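Local coordinates for protein pentafunctional AROM polypeptide (Schizosaccharomyces pombe, PDB 5SWV) that carries the 3-dehydroquinate dehydratase and shikimate dehydrogenase domains of a pentafunctional enzyme, which probably catalyse consecutive steps of the shikimate pathway, at residues A[281-286]-A[305-310]. Numbering follows the deposited sequence.
Sequences HTYEAF and GANVTI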
ATOM      1  N   HIS A 281      -2.404 -19.447   5.758  1.00 37.10           N
ATOM      2  CA  HIS A 281      -2.556 -19.103   7.170  1.00 36.28           C
ATOM      3  C   HIS A 281      -3.967 -19.454   7.648  1.00 35.80           C
ATOM      4  O   HIS A 281      -4.839 -19.785   6.844  1.00 34.80           O
ATOM      5  CB  HIS A 281      -2.239 -17.613   7.397  1.00 36.01           C
ATOM      6  CG  HIS A 281      -0.878 -17.173   6.912  1.00 35.65           C
ATOM      7  ND1 HIS A 281       0.280 -17.878   7.158  1.00 35.70           N
ATOM      8  CD2 HIS A 281      -0.495 -16.069   6.222  1.00 35.40           C
ATOM      9  CE1 HIS A 281       1.313 -17.243   6.635  1.00 35.28           C
ATOM     10  NE2 HIS A 281       0.870 -16.139   6.061  1.00 35.39           N
ATOM     11  N   THR A 282      -4.172 -19.411   8.959  1.00 36.03           N
ATOM     12  CA  THR A 282      -5.519 -19.476   9.536  1.00 37.09           C
ATOM     13  C   THR A 282      -5.746 -18.284  10.452  1.00 37.95           C
ATOM     14  O   THR A 282      -4.783 -17.738  10.984  1.00 38.66           O
ATOM     15  CB  THR A 282      -5.723 -20.762  10.343  1.00 37.28           C
ATOM     16  OG1 THR A 282      -4.677 -20.893  11.310  1.00 37.60           O
ATOM     17  CG2 THR A 282      -5.710 -21.962   9.426  1.00 37.40           C
ATOM     18  N   TYR A 283      -7.011 -17.885  10.637  1.00 38.89           N
ATOM     19  CA  TYR A 283      -7.400 -16.826  11.597  1.00 39.39           C
ATOM     20  C   TYR A 283      -8.596 -17.289  12.423  1.00 40.56           C
ATOM     21  O   TYR A 283      -9.602 -17.713  11.870  1.00 40.03           O
ATOM     22  CB  TYR A 283      -7.748 -15.538  10.845  1.00 39.48           C
ATOM     23  CG  TYR A 283      -7.945 -14.239  11.659  1.00 38.73           C
ATOM     24  CD1 TYR A 283      -9.052 -14.045  12.484  1.00 38.63           C
ATOM     25  CD2 TYR A 283      -7.052 -13.178  11.527  1.00 38.30           C
ATOM     26  CE1 TYR A 283      -9.235 -12.852  13.176  1.00 38.56           C
ATOM     27  CE2 TYR A 283      -7.231 -11.979  12.210  1.00 37.96           C
ATOM     28  CZ  TYR A 283      -8.318 -11.819  13.029  1.00 37.99           C
ATOM     29  OH  TYR A 283      -8.477 -10.631  13.685  1.00 36.95           O
ATOM     30  N   GLU A 284      -8.481 -17.184  13.746  1.00 43.04           N
ATOM     31  CA  GLU A 284      -9.484 -17.715  14.682  1.00 45.76           C
ATOM     32  C   GLU A 284      -9.843 -16.735  15.791  1.00 44.69           C
ATOM     33  O   GLU A 284      -8.967 -16.175  16.452  1.00 43.61           O
ATOM     34  CB  GLU A 284      -8.953 -18.978  15.374  1.00 49.11           C
ATOM     35  CG  GLU A 284      -8.814 -20.185  14.473  1.00 53.05           C
ATOM     36  CD  GLU A 284      -7.714 -21.141  14.918  1.00 56.93           C
ATOM     37  OE1 GLU A 284      -8.057 -22.320  15.142  1.00 59.01           O
ATOM     38  OE2 GLU A 284      -6.518 -20.725  15.021  1.00 59.91           O
ATOM     39  N   ALA A 285     -11.132 -16.580  16.044  1.00 44.29           N
ATOM     40  CA  ALA A 285     -11.579 -16.031  17.318  1.00 44.73           C
ATOM     41  C   ALA A 285     -11.028 -16.872  18.486  1.00 45.04           C
ATOM     42  O   ALA A 285     -11.056 -18.098  18.438  1.00 46.34           O
ATOM     43  CB  ALA A 285     -13.100 -15.983  17.362  1.00 44.72           C
ATOM     44  N   PHE A 286     -10.487 -16.206  19.500  1.00 45.62           N
ATOM     45  CA  PHE A 286     -10.001 -16.861  20.712  1.00 46.75           C
ATOM     46  C   PHE A 286     -10.466 -16.045  21.922  1.00 47.01           C
ATOM     47  O   PHE A 286      -9.710 -15.261  22.507  1.00 46.55           O
ATOM     48  CB  PHE A 286      -8.480 -17.022  20.680  1.00 47.45           C
ATOM     49  CG  PHE A 286      -7.955 -17.942  21.740  1.00 49.54           C
ATOM     50  CD1 PHE A 286      -7.971 -19.328  21.550  1.00 51.86           C
ATOM     51  CD2 PHE A 286      -7.454 -17.443  22.935  1.00 49.62           C
ATOM     52  CE1 PHE A 286      -7.499 -20.193  22.535  1.00 51.92           C
ATOM     53  CE2 PHE A 286      -6.976 -18.300  23.916  1.00 50.53           C
ATOM     54  CZ  PHE A 286      -7.002 -19.672  23.722  1.00 51.37           C
ATOM     55  N   GLY A 305       0.460 -13.248  14.522  1.00 35.02           N
ATOM     56  CA  GLY A 305      -0.076 -11.972  14.965  1.00 34.70           C
ATOM     57  C   GLY A 305      -1.472 -12.114  15.556  1.00 34.45           C
ATOM     58  O   GLY A 305      -2.055 -13.186  15.501  1.00 34.27           O
ATOM     59  N   ALA A 306      -2.013 -11.035  16.122  1.00 34.08           N
ATOM     60  CA  ALA A 306      -3.415 -11.037  16.542  1.00 33.98           C
ATOM     61  C   ALA A 306      -4.038  -9.649  16.668  1.00 33.06           C
ATOM     62  O   ALA A 306      -3.371  -8.688  17.038  1.00 32.85           O
ATOM     63  CB  ALA A 306      -3.575 -11.802  17.847  1.00 34.61           C
ATOM     64  N   ASN A 307      -5.320  -9.571  16.328  1.00 32.83           N
ATOM     65  CA  ASN A 307      -6.133  -8.401  16.594  1.00 33.16           C
ATOM     66  C   ASN A 307      -6.660  -8.438  18.035  1.00 33.50           C
ATOM     67  O   ASN A 307      -6.837  -9.510  18.632  1.00 33.39           O
ATOM     68  CB  ASN A 307      -7.316  -8.305  15.616  1.00 33.42           C
ATOM     69  CG  ASN A 307      -6.913  -7.791  14.242  1.00 33.63           C
ATOM     70  OD1 ASN A 307      -7.132  -8.434  13.225  1.00 33.76           O
ATOM     71  ND2 ASN A 307      -6.351  -6.608  14.211  1.00 34.27           N
ATOM     72  N   VAL A 308      -6.904  -7.250  18.581  1.00 33.62           N
ATOM     73  CA  VAL A 308      -7.449  -7.081  19.923  1.00 33.55           C
ATOM     74  C   VAL A 308      -8.625  -6.129  19.830  1.00 33.32           C
ATOM     75  O   VAL A 308      -8.516  -5.039  19.263  1.00 32.68           O
ATOM     76  CB  VAL A 308      -6.400  -6.512  20.898  1.00 33.76           C
ATOM     77  CG1 VAL A 308      -6.893  -6.602  22.333  1.00 34.20           C
ATOM     78  CG2 VAL A 308      -5.085  -7.264  20.767  1.00 33.78           C
ATOM     79  N   THR A 309      -9.758  -6.559  20.369  1.00 33.86           N
ATOM     80  CA  THR A 309     -10.940  -5.704  20.477  1.00 34.04           C
ATOM     81  C   THR A 309     -11.314  -5.569  21.955  1.00 34.42           C
ATOM     82  O   THR A 309     -10.539  -5.948  22.838  1.00 34.16           O
ATOM     83  CB  THR A 309     -12.097  -6.229  19.583  1.00 34.68           C
ATOM     84  OG1 THR A 309     -13.168  -5.286  19.558  1.00 34.40           O
ATOM     85  CG2 THR A 309     -12.646  -7.588  20.048  1.00 35.10           C
ATOM     86  N   ILE A 310     -12.487  -5.006  22.216  1.00 35.78           N
ATOM     87  CA  ILE A 310     -12.968  -4.745  23.580  1.00 37.25           C
ATOM     88  C   ILE A 310     -13.063  -6.060  24.342  1.00 37.37           C
ATOM     89  O   ILE A 310     -13.550  -7.045  23.773  1.00 38.07           O
ATOM     90  CB  ILE A 310     -14.369  -4.067  23.536  1.00 38.61           C
ATOM     91  CG1 ILE A 310     -14.260  -2.625  22.998  1.00 39.69           C
ATOM     92  CG2 ILE A 310     -15.046  -4.050  24.905  1.00 38.87           C
ATOM     93  CD1 ILE A 310     -15.493  -2.154  22.237  1.00 40.40           C
TER
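Tyr-283 and Asn-307 make this contact through one hydrogen bond between side chains, Tyr-283 OH donating to Asn-307 OD1 at 2.6 Å. A C=O...donor angle of 113°, in the carbonyl plane, places the hydroxyl on a lone pair of OD1. OD1 lies at the ring edge, in its plane, so the amide is not over the ring face; the two planes are 46° apart. With CG anti to the backbone N (chi1 -170°), the phenol extends across strand 253-257 toward strand 303-308, meeting the Asn-307 side chain at about a right angle.

Van der Waals contact is slight. The segments bury 86 Å², and their closest CA atoms, of Tyr-283 and Ala-306, are 8.6 Å apart, because strand 253-257 runs between them in the mixed sheet of the shikimate dehydrogenase substrate-binding domain. Tyr-283 packs on Phe-254 and Asn-307 on Leu-256, while His-270 of helix 266-277 stacks on the phenol.

Asn-307, which opens the Asn-Val-Thr-Ile-Pro signature of shikimate dehydrogenases, also bonds through ND2 to Asn-334 O. Tyr-283 supplies a donor to a buried carbonyl; both bonds are consistent with this amide orientation, and the Tyr-283 bond links edge strand 282-285 to strand 303-308 across 253-257.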